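Local atomic coordinates of diaminopimelate decarboxylase (Aquifex aeolicus, PDB entry 2P3E), a protein that probably catalyses the pyridoxal-phosphate-dependent decarboxylation of meso-diaminopimelate to L-lysine, the last step of the diaminopimelate route of lysine biosynthesis. Residues B[116-121]-B[141-147]; B[151-155]-B[183-187]. All blocks are in the same frame, centred on the assembly; numbering follows the deposited sequence.

Contact 1 of 2, residues B[116-121]-B[141-147]; sequences LTDAVD and IAGKLGK
Two neighbouring outer helices of the alpha/beta (TIM) barrel domain meet here, Leu116, Thr117, Val120 and Asp121 of one against Ile141 and Leu145 of the other and Lys147 just beyond it. Strand 126-129 lies between helices 113-121 and 132-145 in the chain, which makes this the helix pairing of consecutive beta-alpha units. The axes of the two short helical segments approach to 9.8 Å and cross at -56°. Ile141 enters with both branches. Ile141 CG2 rests 3.8 Å from Thr117 CA. Ile141 CD1 reaches Leu116 CB at 3.7 Å, the two side chains crossing at about a right angle. With an alanine in place of Ile141, both branches are gone, and a gap beside Leu116 and Thr117 is likely to open. Val120 fills the next position. Val120 CG1 stands anti to the backbone N (chi1 168°), which carries it over the backbone of Ala142 and to Leu145 CD2, 3.7 Å away. Beneath, Phe127 of strand 126-129 and Leu138 of helix 132-145 touch Val120 and Leu116, so this side of the pair faces the barrel. Thr117 OG1 is hydrogen-bonded to the Glu113 carbonyl of its own helix, and its methyl CG2 is left to meet Leu145 CD1. The second helix ends in a Schellman motif with Gly146 at positive phi. The chain turns there and brings Lys147 back toward the first helix. Its aliphatic part lies along the last residues of helix 113-121, with Lys147 CD 3.6 Å from Val120 O. The ammonium is near the Asp121 carboxylate but too far for a salt bridge, Lys147 NZ to Asp121 OD2 being 4.6 Å. Instead, Asp121 OD2 lies against a methyl, Leu145 CD2, at 3.5 Å.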
loop_
_atom_site.group_PDB
_atom_site.type_symbol
_atom_site.label_atom_id
_atom_site.label_comp_id
_atom_site.label_asym_id
_atom_site.label_seq_id
_atom_site.Cartn_x
_atom_site.Cartn_y
_atom_site.Cartn_z
ATOM N N LEU B 116 -1.278 24.204 1.583
ATOM C CA LEU B 116 -2.183 25.277 2.029
ATOM C C LEU B 116 -1.994 26.548 1.204
ATOM O O LEU B 116 -2.972 27.166 0.781
ATOM C CB LEU B 116 -2.001 25.544 3.517
ATOM C CG LEU B 116 -2.588 24.539 4.528
ATOM C CD1 LEU B 116 -2.395 25.079 5.918
ATOM C CD2 LEU B 116 -4.078 24.332 4.272
ATOM N N THR B 117 -0.736 26.920 0.949
ATOM C CA THR B 117 -0.434 28.091 0.108
ATOM C C THR B 117 -1.049 27.954 -1.280
ATOM O O THR B 117 -1.693 28.884 -1.777
ATOM C CB THR B 117 1.097 28.377 0.000
ATOM O OG1 THR B 117 1.658 28.459 1.309
ATOM C CG2 THR B 117 1.364 29.720 -0.703
ATOM N N ASP B 118 -0.870 26.783 -1.892
ATOM C CA ASP B 118 -1.421 26.506 -3.214
ATOM C C ASP B 118 -2.948 26.592 -3.246
ATOM O O ASP B 118 -3.528 27.140 -4.190
ATOM C CB ASP B 118 -0.954 25.133 -3.702
ATOM C CG ASP B 118 0.521 25.121 -4.090
ATOM O OD1 ASP B 118 1.182 26.188 -4.074
ATOM O OD2 ASP B 118 1.023 24.030 -4.415
ATOM N N ALA B 119 -3.599 26.045 -2.221
ATOM C CA ALA B 119 -5.058 26.041 -2.179
ATOM C C ALA B 119 -5.616 27.450 -1.927
ATOM O O ALA B 119 -6.598 27.841 -2.523
ATOM C CB ALA B 119 -5.567 25.052 -1.126
ATOM N N VAL B 120 -4.989 28.197 -1.028
ATOM C CA VAL B 120 -5.420 29.583 -0.757
ATOM C C VAL B 120 -5.268 30.390 -2.041
ATOM O O VAL B 120 -6.203 31.051 -2.480
ATOM C CB VAL B 120 -4.642 30.213 0.426
ATOM C CG1 VAL B 120 -4.885 31.722 0.518
ATOM C CG2 VAL B 120 -5.049 29.540 1.729
ATOM N N ASP B 121 -4.090 30.289 -2.653
ATOM C CA ASP B 121 -3.818 30.928 -3.946
ATOM C C ASP B 121 -4.802 30.541 -5.049
ATOM O O ASP B 121 -5.190 31.388 -5.874
ATOM C CB ASP B 121 -2.386 30.619 -4.386
ATOM C CG ASP B 121 -1.774 31.755 -5.158
ATOM O OD1 ASP B 121 -1.855 31.718 -6.400
ATOM O OD2 ASP B 121 -1.243 32.693 -4.528
ATOM N N ILE B 141 -0.995 32.326 6.387
ATOM C CA ILE B 141 -0.773 32.108 4.947
ATOM C C ILE B 141 -1.632 33.004 4.055
ATOM O O ILE B 141 -1.125 33.579 3.077
ATOM C CB ILE B 141 -0.988 30.623 4.550
ATOM C CG1 ILE B 141 0.160 29.760 5.098
ATOM C CG2 ILE B 141 -1.131 30.489 3.032
ATOM C CD1 ILE B 141 -0.126 28.259 5.158
ATOM N N ALA B 142 -2.920 33.131 4.386
ATOM C CA ALA B 142 -3.831 33.996 3.642
ATOM C C ALA B 142 -3.362 35.453 3.688
ATOM O O ALA B 142 -3.257 36.100 2.654
ATOM C CB ALA B 142 -5.269 33.858 4.162
ATOM N N GLY B 143 -3.056 35.944 4.887
ATOM C CA GLY B 143 -2.446 37.265 5.062
ATOM C C GLY B 143 -1.243 37.505 4.156
ATOM O O GLY B 143 -1.174 38.526 3.470
ATOM N N LYS B 144 -0.322 36.538 4.129
ATOM C CA LYS B 144 0.900 36.629 3.322
ATOM C C LYS B 144 0.622 36.723 1.821
ATOM O O LYS B 144 1.417 37.297 1.070
ATOM C CB LYS B 144 1.837 35.451 3.618
ATOM C CG LYS B 144 2.594 35.562 4.929
ATOM N N LEU B 145 -0.505 36.165 1.386
ATOM C CA LEU B 145 -0.877 36.177 -0.026
ATOM C C LEU B 145 -1.794 37.352 -0.366
ATOM O O LEU B 145 -2.186 37.535 -1.523
ATOM C CB LEU B 145 -1.533 34.836 -0.421
ATOM C CG LEU B 145 -0.682 33.601 -0.752
ATOM C CD1 LEU B 145 0.341 33.264 0.334
ATOM C CD2 LEU B 145 -1.568 32.379 -1.016
ATOM N N GLY B 146 -2.116 38.156 0.649
ATOM C CA GLY B 146 -3.119 39.228 0.532
ATOM C C GLY B 146 -4.455 38.687 0.062
ATOM O O GLY B 146 -5.161 39.326 -0.737
ATOM N N LYS B 147 -4.801 37.495 0.540
ATOM C CA LYS B 147 -6.045 36.849 0.133
ATOM C C LYS B 147 -6.871 36.509 1.375
ATOM O O LYS B 147 -6.419 36.693 2.506
ATOM C CB LYS B 147 -5.763 35.578 -0.682
ATOM C CG LYS B 147 -5.299 35.820 -2.118
ATOM C CD LYS B 147 -5.572 34.597 -2.986
ATOM C CE LYS B 147 -4.684 34.525 -4.212
ATOM N NZ LYS B 147 -4.536 35.810 -4.943
#

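Contact 2 of 2, residues B[151-155]-B[183-187]; sequences IAIRV and AQKEY
Strand 151-155 and helical segment 183-187 run nearly antiparallel, at 162° with their axes 9.3 Å apart, and Val155 and Ala183 are the closest backbone pair. This is the strand-to-helix packing of the alpha/beta (TIM) barrel domain: strand 149-156 belongs to the parallel barrel sheet, and the helix covers its outside. Ile153 and Tyr187 carry the contact. Ile153 CG1 sits over one face of the Tyr187 ring, 3.7 Å from its centroid and 17° off the normal, a CH-pi contact. Ile153 CB comes to 3.5 Å from Tyr187 CE1. The two side chains pass in opposite directions, and the phenol oxygen ends at the strand backbone. There Ile153 N donates to Tyr187 OH at 3.1 Å, with an N-H...O angle of 161°. The same OH is hydrogen-bonded to Gly200 O of the adjacent strand 196-202. One buried hydroxyl thus links two barrel strands, and these two bonds probably set how far the ring reaches in. Ile153 CD1 meets the carboxylate of Glu186, 3.8 Å from Glu186 OE1. Arg132 of helix 132-145 also touches the Glu186 side chain. Toward Val155 the fit is tight: Val155 CG1 presses on Ala183 CB at 3.4 Å.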
loop_
_atom_site.group_PDB
_atom_site.type_symbol
_atom_site.label_atom_id
_atom_site.label_comp_id
_atom_site.label_asym_id
_atom_site.label_seq_id
_atom_site.Cartn_x
_atom_site.Cartn_y
_atom_site.Cartn_z
ATOM N N ILE B 151 -13.509 29.271 5.216
ATOM C CA ILE B 151 -13.450 28.103 6.089
ATOM C C ILE B 151 -14.804 27.555 6.576
ATOM O O ILE B 151 -15.820 28.277 6.677
ATOM C CB ILE B 151 -12.548 28.358 7.339
ATOM C CG1 ILE B 151 -13.181 29.433 8.224
ATOM C CG2 ILE B 151 -11.092 28.719 6.928
ATOM C CD1 ILE B 151 -12.811 29.292 9.700
ATOM N N ALA B 152 -14.770 26.259 6.881
ATOM C CA ALA B 152 -15.778 25.584 7.680
ATOM C C ALA B 152 -15.039 24.855 8.781
ATOM O O ALA B 152 -13.880 24.474 8.608
ATOM C CB ALA B 152 -16.537 24.586 6.827
ATOM N N ILE B 153 -15.704 24.629 9.908
ATOM C CA ILE B 153 -15.142 23.744 10.928
ATOM C C ILE B 153 -15.710 22.340 10.707
ATOM O O ILE B 153 -16.926 22.179 10.506
ATOM C CB ILE B 153 -15.449 24.235 12.389
ATOM C CG1 ILE B 153 -14.870 25.642 12.647
ATOM C CG2 ILE B 153 -14.919 23.231 13.443
ATOM C CD1 ILE B 153 -13.397 25.761 12.416
ATOM N N ARG B 154 -14.830 21.333 10.742
ATOM C CA ARG B 154 -15.302 19.959 10.729
ATOM C C ARG B 154 -15.818 19.567 12.106
ATOM O O ARG B 154 -15.047 19.521 13.069
ATOM C CB ARG B 154 -14.232 18.955 10.301
ATOM C CG ARG B 154 -14.890 17.572 10.153
ATOM C CD ARG B 154 -13.898 16.485 9.930
ATOM N NE ARG B 154 -14.518 15.154 9.868
ATOM C CZ ARG B 154 -13.964 14.120 9.240
ATOM N NH1 ARG B 154 -12.796 14.269 8.620
ATOM N NH2 ARG B 154 -14.569 12.940 9.226
ATOM N N VAL B 155 -17.113 19.269 12.178
ATOM C CA VAL B 155 -17.759 18.925 13.440
ATOM C C VAL B 155 -18.126 17.450 13.480
ATOM O O VAL B 155 -18.494 16.874 12.445
ATOM C CB VAL B 155 -18.998 19.849 13.745
ATOM C CG1 VAL B 155 -18.610 21.338 13.642
ATOM C CG2 VAL B 155 -20.159 19.564 12.822
ATOM N N ALA B 183 -17.651 23.115 18.980
ATOM C CA ALA B 183 -17.356 23.738 17.685
ATOM C C ALA B 183 -17.642 25.235 17.697
ATOM O O ALA B 183 -16.998 26.007 16.977
ATOM C CB ALA B 183 -18.140 23.058 16.578
ATOM N N GLN B 184 -18.593 25.652 18.526
ATOM C CA GLN B 184 -18.977 27.056 18.564
ATOM C C GLN B 184 -17.834 27.934 19.081
ATOM O O GLN B 184 -17.663 29.071 18.628
ATOM C CB GLN B 184 -20.252 27.241 19.383
ATOM C CG GLN B 184 -21.154 28.336 18.832
ATOM C CD GLN B 184 -22.563 28.257 19.354
ATOM O OE1 GLN B 184 -22.997 29.125 20.108
ATOM N NE2 GLN B 184 -23.290 27.212 18.968
ATOM N N LYS B 185 -17.048 27.382 20.011
ATOM C CA LYS B 185 -15.835 28.032 20.519
ATOM C C LYS B 185 -14.780 28.245 19.439
ATOM O O LYS B 185 -14.098 29.273 19.424
ATOM C CB LYS B 185 -15.232 27.242 21.690
ATOM C CG LYS B 185 -15.966 27.447 23.022
ATOM C CD LYS B 185 -15.224 26.766 24.170
ATOM C CE LYS B 185 -15.747 25.345 24.431
ATOM N NZ LYS B 185 -15.039 24.713 25.589
ATOM N N GLU B 186 -14.646 27.277 18.534
ATOM C CA GLU B 186 -13.761 27.450 17.391
ATOM C C GLU B 186 -14.269 28.472 16.381
ATOM O O GLU B 186 -13.466 29.153 15.759
ATOM C CB GLU B 186 -13.453 26.106 16.707
ATOM C CG GLU B 186 -12.323 25.343 17.394
ATOM C CD GLU B 186 -11.906 24.104 16.638
ATOM O OE1 GLU B 186 -11.592 24.191 15.422
ATOM O OE2 GLU B 186 -11.888 23.026 17.272
ATOM N N TYR B 187 -15.587 28.558 16.199
ATOM C CA TYR B 187 -16.176 29.557 15.303
ATOM C C TYR B 187 -15.966 30.972 15.854
ATOM O O TYR B 187 -15.643 31.907 15.110
ATOM C CB TYR B 187 -17.669 29.283 15.072
ATOM C CG TYR B 187 -17.911 28.282 13.968
ATOM C CD1 TYR B 187 -18.153 26.938 14.256
ATOM C CD2 TYR B 187 -17.866 28.676 12.633
ATOM C CE1 TYR B 187 -18.354 26.009 13.238
ATOM C CE2 TYR B 187 -18.070 27.755 11.600
ATOM C CZ TYR B 187 -18.301 26.429 11.911
ATOM O OH TYR B 187 -18.498 25.524 10.895
#

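How the contacts relate
Both contacts belong to the barrel domain, on the same side of the chain's centre, with about 20 Å between their centres. Contact 1 is the outer one, joining two helices at a partly buried surface. Contact 2 is fully buried and joins a barrel strand to a helix covering it. They share no element, but helix 132-145 leads directly into strand 149-156, and Leu138 and Leu135 of that helix pack on Ile151. The chemistry follows the depth. Contact 1 is apolar packing with a loose pair of opposite charges at its exposed end. Contact 2 has a backbone-to-hydroxyl hydrogen bond and a CH-pi contact among buried residues.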